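PDB 5J7O: major capsid protein from Faustovirus, which forms trimeric double jelly-roll capsomers that probably tile the icosahedral protein shell around the viral double-stranded DNA. Local coordinates for residues B[127-132]-B[141-146]. Numbering follows the deposited sequence.
Sequences GADDQV and ATENTT
Beside the beta hairpin of strands 131-133 and 138-142, far from the centre of the chain, Asp-129 and Ala-141 form an antiparallel hydrogen-bonded pair just before the chain turns a corner at Asp-130. Strand 131-133 is the outermost of its sheet within this chain, and Gln-131 packs on Val-257 of a second subunit. The pair's two backbone bonds are unequal: Asp-129 N donates to Ala-141 O over 2.9 Å, whereas Ala-141 N reaches Asp-129 O at 2.8 Å but at a bent 118°, a weak bond. The carbonyl of Ala-141 is also approached by Gly-127, whose CA lies 3.2 Å from its O in a CA-H...O contact.

The Asp-129 side chain carries the pairing two residues further along, past Thr-142. Its CG stands anti to its own carbonyl carbon, beside the backbone N; from there OD1 takes the backbone N-H of Glu-143 on its anti lone pair, at 3.1 Å and a fairly straight 162°. The same OD1 sits 3.3 Å from CG of Glu-143, where the two side chains cross at about a right angle. Their carboxylates are turned 42° apart, with Asp-129 OD1 4.2 Å from Glu-143 OE1. Asp-130 adds a third acid, its OD2 4.0 Å from Ala-141 CB and hydrogen-bonded to Tyr-150 on strand 149-158.

A water accepts from Ala-128 N and also hydrogen-bonds Thr-142 OG1, bridging the two segments. Gln-131 NE2 donates to Gly-127 O, in the plane of that carbonyl and on a lone pair, tying its side chain back across the corner.

Polar bonds therefore join the segments, with little side-chain packing; the clustered carboxylates probably make this region acidic, and their repulsion may raise their proton affinity, partly offset for Asp-129 by the Glu-143 N-H.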
ATOM      1  N   GLY B 127      -0.188  46.877  -7.433  1.00 44.47           N
ATOM      2  CA  GLY B 127      -1.064  48.011  -7.611  1.00 46.76           C
ATOM      3  C   GLY B 127      -0.357  49.207  -8.220  1.00 48.35           C
ATOM      4  O   GLY B 127       0.870  49.301  -8.244  1.00 47.84           O
ATOM      5  N   ALA B 128      -1.161  50.141  -8.722  1.00 50.94           N
ATOM      6  CA  ALA B 128      -0.640  51.349  -9.343  1.00 52.16           C
ATOM      7  C   ALA B 128      -0.465  52.501  -8.363  1.00 54.89           C
ATOM      8  O   ALA B 128       0.113  53.526  -8.737  1.00 55.58           O
ATOM      9  CB  ALA B 128      -1.560  51.793 -10.486  1.00 51.81           C
ATOM     10  N   ASP B 129      -0.932  52.358  -7.125  1.00 56.51           N
ATOM     11  CA  ASP B 129      -0.985  53.463  -6.180  1.00 58.79           C
ATOM     12  C   ASP B 129      -0.160  53.162  -4.937  1.00 57.19           C
ATOM     13  O   ASP B 129       0.004  52.002  -4.543  1.00 53.60           O
ATOM     14  CB  ASP B 129      -2.432  53.762  -5.769  1.00 61.41           C
ATOM     15  CG  ASP B 129      -3.333  54.026  -6.958  1.00 63.48           C
ATOM     16  OD1 ASP B 129      -4.482  53.536  -6.955  1.00 64.30           O
ATOM     17  OD2 ASP B 129      -2.893  54.724  -7.895  1.00 64.62           O
ATOM     18  N   ASP B 130       0.357  54.230  -4.326  1.00 57.35           N
ATOM     19  CA  ASP B 130       1.009  54.180  -3.016  1.00 55.84           C
ATOM     20  C   ASP B 130       2.141  53.153  -2.992  1.00 53.83           C
ATOM     21  O   ASP B 130       2.241  52.317  -2.091  1.00 52.73           O
ATOM     22  CB  ASP B 130      -0.017  53.895  -1.917  1.00 56.97           C
ATOM     23  CG  ASP B 130      -1.198  54.848  -1.964  1.00 57.75           C
ATOM     24  OD1 ASP B 130      -1.001  56.027  -2.324  1.00 58.74           O
ATOM     25  OD2 ASP B 130      -2.326  54.415  -1.644  1.00 57.06           O
ATOM     26  N   GLN B 131       3.012  53.234  -3.993  1.00 52.84           N
ATOM     27  CA  GLN B 131       4.073  52.251  -4.162  1.00 51.89           C
ATOM     28  C   GLN B 131       5.262  52.579  -3.267  1.00 52.16           C
ATOM     29  O   GLN B 131       5.775  53.703  -3.285  1.00 51.75           O
ATOM     30  CB  GLN B 131       4.507  52.196  -5.625  1.00 51.72           C
ATOM     31  CG  GLN B 131       3.383  51.832  -6.580  1.00 51.98           C
ATOM     32  CD  GLN B 131       3.789  51.951  -8.034  1.00 53.43           C
ATOM     33  OE1 GLN B 131       4.728  52.673  -8.371  1.00 55.23           O
ATOM     34  NE2 GLN B 131       3.083  51.241  -8.905  1.00 53.46           N
ATOM     35  N   VAL B 132       5.693  51.595  -2.480  1.00 49.91           N
ATOM     36  CA  VAL B 132       6.842  51.724  -1.592  1.00 48.74           C
ATOM     37  C   VAL B 132       7.713  50.487  -1.759  1.00 47.41           C
ATOM     38  O   VAL B 132       7.203  49.361  -1.755  1.00 46.26           O
ATOM     39  CB  VAL B 132       6.423  51.882  -0.115  1.00 47.63           C
ATOM     40  CG1 VAL B 132       7.620  52.280   0.737  1.00 47.03           C
ATOM     41  CG2 VAL B 132       5.293  52.893   0.031  1.00 46.34           C
ATOM     42  N   ALA B 141      -0.816  49.411  -4.002  1.00 34.72           N
ATOM     43  CA  ALA B 141      -2.228  49.484  -3.656  1.00 37.10           C
ATOM     44  C   ALA B 141      -3.060  49.793  -4.892  1.00 39.32           C
ATOM     45  O   ALA B 141      -2.555  50.284  -5.904  1.00 39.83           O
ATOM     46  CB  ALA B 141      -2.483  50.536  -2.572  1.00 37.56           C
ATOM     47  N   THR B 142      -4.356  49.500  -4.787  1.00 41.44           N
ATOM     48  CA  THR B 142      -5.335  49.836  -5.816  1.00 43.47           C
ATOM     49  C   THR B 142      -6.490  50.571  -5.151  1.00 45.49           C
ATOM     50  O   THR B 142      -7.204  49.992  -4.325  1.00 45.88           O
ATOM     51  CB  THR B 142      -5.841  48.590  -6.547  1.00 41.39           C
ATOM     52  OG1 THR B 142      -4.790  48.042  -7.353  1.00 40.87           O
ATOM     53  CG2 THR B 142      -7.029  48.941  -7.437  1.00 40.88           C
ATOM     54  N   GLU B 143      -6.665  51.841  -5.501  1.00 48.32           N
ATOM     55  CA  GLU B 143      -7.778  52.611  -4.973  1.00 48.86           C
ATOM     56  C   GLU B 143      -9.089  52.167  -5.614  1.00 47.99           C
ATOM     57  O   GLU B 143      -9.115  51.565  -6.692  1.00 48.48           O
ATOM     58  CB  GLU B 143      -7.568  54.106  -5.219  1.00 51.37           C
ATOM     59  CG  GLU B 143      -6.376  54.713  -4.501  1.00 52.62           C
ATOM     60  CD  GLU B 143      -6.198  56.184  -4.829  1.00 55.33           C
ATOM     61  OE1 GLU B 143      -6.956  56.698  -5.680  1.00 58.15           O
ATOM     62  OE2 GLU B 143      -5.306  56.827  -4.238  1.00 54.85           O
ATOM     63  N   ASN B 144     -10.192  52.473  -4.931  1.00 47.55           N
ATOM     64  CA  ASN B 144     -11.525  52.206  -5.479  1.00 46.32           C
ATOM     65  C   ASN B 144     -12.507  53.121  -4.739  1.00 45.33           C
ATOM     66  O   ASN B 144     -13.100  52.726  -3.736  1.00 42.72           O
ATOM     67  CB  ASN B 144     -11.915  50.746  -5.345  1.00 45.70           C
ATOM     68  CG  ASN B 144     -13.140  50.390  -6.171  1.00 46.01           C
ATOM     69  OD1 ASN B 144     -14.083  51.173  -6.280  1.00 48.61           O
ATOM     70  ND2 ASN B 144     -13.127  49.200  -6.759  1.00 43.50           N
ATOM     71  N   THR B 145     -12.670  54.340  -5.260  1.00 48.09           N
ATOM     72  CA  THR B 145     -13.563  55.307  -4.633  1.00 52.36           C
ATOM     73  C   THR B 145     -15.032  54.941  -4.800  1.00 57.31           C
ATOM     74  O   THR B 145     -15.864  55.404  -4.013  1.00 58.32           O
ATOM     75  CB  THR B 145     -13.313  56.704  -5.203  1.00 51.85           C
ATOM     76  OG1 THR B 145     -13.561  56.697  -6.614  1.00 52.67           O
ATOM     77  CG2 THR B 145     -11.877  57.133  -4.948  1.00 50.63           C
ATOM     78  N   THR B 146     -15.370  54.125  -5.800  1.00 61.66           N
ATOM     79  CA  THR B 146     -16.767  53.758  -6.010  1.00 65.38           C
ATOM     80  C   THR B 146     -17.246  52.772  -4.950  1.00 61.96           C
ATOM     81  O   THR B 146     -18.356  52.911  -4.421  1.00 64.89           O
ATOM     82  CB  THR B 146     -16.953  53.174  -7.411  1.00 70.48           C
ATOM     83  OG1 THR B 146     -16.653  54.176  -8.391  1.00 74.75           O
ATOM     84  CG2 THR B 146     -18.384  52.693  -7.609  1.00 69.20           C
TER
HETATM   85  O   HOH W   1      -3.951  49.780  -9.344  1.00 35.88           O